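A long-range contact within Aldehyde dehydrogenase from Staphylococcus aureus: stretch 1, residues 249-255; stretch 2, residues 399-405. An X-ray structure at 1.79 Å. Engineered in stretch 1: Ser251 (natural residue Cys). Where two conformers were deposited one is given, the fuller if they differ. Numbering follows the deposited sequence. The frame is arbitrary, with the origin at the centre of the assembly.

Stretch 1 (249-255) QTSVAPD
Stretch 2, residues 399-405: DTLMHLA

No hydrogen bond crosses between these stretches; the contact is one of side-chain packing, burying 234 Å² summed over both sides. Stretch 1 has no regular helix or strand, but Thr250 to Ala253 form a type I turn, with Ser251 (engineered) at -70/-23° and Val252 at -108/15° in phi/psi, closed by a weak hydrogen bond from Ala253 N to Thr250 O (3.2 Å). Within the turn, the CA-to-CB bonds of Thr250 and Val252 point toward stretch 2.

Stretch 2 begins extended. Asp399 (-164/171°, chi1 t) makes no contact across, but its OD1 accepts a weak hydrogen bond from Thr400 N at 2.9 Å, with an N-H...acceptor angle of 139°. The CA-to-CB bond of Thr400 (-138/152°, chi1 p) points toward stretch 1, and its CG2 lies 4.0 Å from Pro254 CG, on a ring with C-gamma exo pucker; the CA atoms of these two residues are 7.4 Å apart.

At Leu401 the backbone turns to positive phi (73/-37°). Its CA is 6.2 Å from Val252 CA, the closer register pair. Although CA-to-CB runs sideways, the t, p rotamer brings the side-chain end nearer: Leu401 CD1 reaches Val252 CG2 at 3.5 Å and Thr250 CG2 (chi1 m) at 4.2 Å.

Met402, His403 and Leu404 have 3-10 geometry, with phi from -68 to -78° and psi from -9 to -16°; Leu404 N donates a hydrogen bond to Leu401 O (3.2 Å), and Ala405 N to Met402 O (2.9 Å). Met402 (m, m, m) is out of reach. His403, with chi1 p and chi2 -62°, meets Val252 obliquely, CE1 to CB at 4.4 Å. The CA-to-CB bond of Leu404 points toward stretch 1, and the side chain, in an m, p rotamer, places CD2 3.8 Å from Val252 CG2. Val252 (chi1 m) thus touches Leu401, His403 and Leu404, consistent with its 77 Å² of covered area, the largest here.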

# COMPACT_ATOMS: atom_id res chain seq x y z
N GLN A 249 -19.53 -11.35 16.56
CA GLN A 249 -18.07 -11.45 16.51
C GLN A 249 -17.59 -11.15 15.08
O GLN A 249 -17.09 -12.01 14.35
CB GLN A 249 -17.63 -12.83 17.00
CG GLN A 249 -18.15 -13.12 18.40
CD GLN A 249 -17.97 -14.56 18.83
OE1 GLN A 249 -17.16 -14.87 19.70
NE2 GLN A 249 -18.74 -15.46 18.22
N THR A 250 -17.75 -9.89 14.71
CA THR A 250 -17.44 -9.41 13.36
C THR A 250 -16.84 -8.02 13.46
O THR A 250 -17.35 -7.17 14.20
CB THR A 250 -18.69 -9.39 12.47
OG1 THR A 250 -19.35 -10.66 12.55
CG2 THR A 250 -18.31 -9.11 11.03
N SER A 251 -15.76 -7.79 12.70
CA SER A 251 -15.10 -6.49 12.76
C SER A 251 -15.94 -5.39 12.13
O SER A 251 -15.76 -4.21 12.47
CB SER A 251 -13.74 -6.57 12.08
OG SER A 251 -13.87 -6.90 10.70
N VAL A 252 -16.87 -5.73 11.24
CA VAL A 252 -17.75 -4.75 10.62
C VAL A 252 -19.18 -4.88 11.15
O VAL A 252 -20.11 -4.34 10.57
CB VAL A 252 -17.71 -4.84 9.09
CG1 VAL A 252 -16.28 -4.63 8.58
CG2 VAL A 252 -18.24 -6.18 8.62
N ALA A 253 -19.36 -5.60 12.26
CA ALA A 253 -20.66 -5.64 12.90
C ALA A 253 -21.00 -4.27 13.47
O ALA A 253 -20.12 -3.56 13.95
CB ALA A 253 -20.68 -6.68 14.01
N PRO A 254 -22.27 -3.87 13.41
CA PRO A 254 -22.69 -2.68 14.15
C PRO A 254 -22.24 -2.77 15.60
O PRO A 254 -22.67 -3.65 16.35
CB PRO A 254 -24.22 -2.73 14.03
CG PRO A 254 -24.44 -3.37 12.70
CD PRO A 254 -23.37 -4.44 12.61
N ASP A 255 -21.34 -1.87 15.99
CA ASP A 255 -20.93 -1.87 17.38
C ASP A 255 -21.94 -1.14 18.25
O ASP A 255 -22.41 -1.69 19.26
CB ASP A 255 -19.54 -1.24 17.54
CG ASP A 255 -19.01 -1.35 18.96
OD1 ASP A 255 -19.37 -0.51 19.81
OD2 ASP A 255 -18.24 -2.31 19.22
N ASP A 399 -28.00 -0.36 4.82
CA ASP A 399 -27.66 -1.77 4.95
C ASP A 399 -26.52 -1.88 5.95
O ASP A 399 -25.95 -0.87 6.38
CB ASP A 399 -27.27 -2.39 3.61
CG ASP A 399 -27.57 -3.88 3.54
OD1 ASP A 399 -28.06 -4.44 4.55
OD2 ASP A 399 -27.30 -4.50 2.48
N THR A 400 -26.19 -3.12 6.33
CA THR A 400 -24.98 -3.38 7.10
C THR A 400 -24.31 -4.64 6.56
O THR A 400 -24.97 -5.51 5.99
CB THR A 400 -25.24 -3.56 8.62
OG1 THR A 400 -25.89 -4.81 8.87
CG2 THR A 400 -26.10 -2.42 9.18
N LEU A 401 -22.99 -4.69 6.72
CA LEU A 401 -22.16 -5.87 6.48
C LEU A 401 -21.97 -6.21 5.00
O LEU A 401 -20.87 -6.63 4.61
CB LEU A 401 -22.73 -7.07 7.24
CG LEU A 401 -22.08 -8.45 7.02
CD1 LEU A 401 -20.71 -8.52 7.67
CD2 LEU A 401 -22.98 -9.54 7.58
N MET A 402 -23.00 -6.03 4.18
CA MET A 402 -22.99 -6.59 2.82
C MET A 402 -22.00 -5.91 1.88
O MET A 402 -21.79 -6.43 0.77
CB MET A 402 -24.39 -6.53 2.21
CG MET A 402 -25.40 -7.46 2.87
SD MET A 402 -24.77 -9.14 3.09
CE MET A 402 -24.83 -9.76 1.41
N HIS A 403 -21.37 -4.80 2.26
CA HIS A 403 -20.36 -4.22 1.37
C HIS A 403 -19.13 -5.10 1.25
O HIS A 403 -18.33 -4.91 0.33
CB HIS A 403 -19.97 -2.81 1.84
CG HIS A 403 -19.33 -2.76 3.19
ND1 HIS A 403 -19.98 -3.16 4.34
CD2 HIS A 403 -18.11 -2.33 3.58
CE1 HIS A 403 -19.18 -2.99 5.38
NE2 HIS A 403 -18.04 -2.49 4.94
N LEU A 404 -18.97 -6.07 2.16
CA LEU A 404 -17.91 -7.07 2.04
C LEU A 404 -18.24 -8.16 1.02
O LEU A 404 -17.34 -8.89 0.61
CB LEU A 404 -17.65 -7.73 3.40
CG LEU A 404 -16.69 -7.06 4.38
CD1 LEU A 404 -17.15 -5.66 4.75
CD2 LEU A 404 -16.53 -7.91 5.64
N ALA A 405 -19.50 -8.28 0.62
CA ALA A 405 -19.94 -9.38 -0.23
C ALA A 405 -19.76 -9.10 -1.71
O ALA A 405 -19.97 -10.00 -2.52
CB ALA A 405 -21.40 -9.71 0.06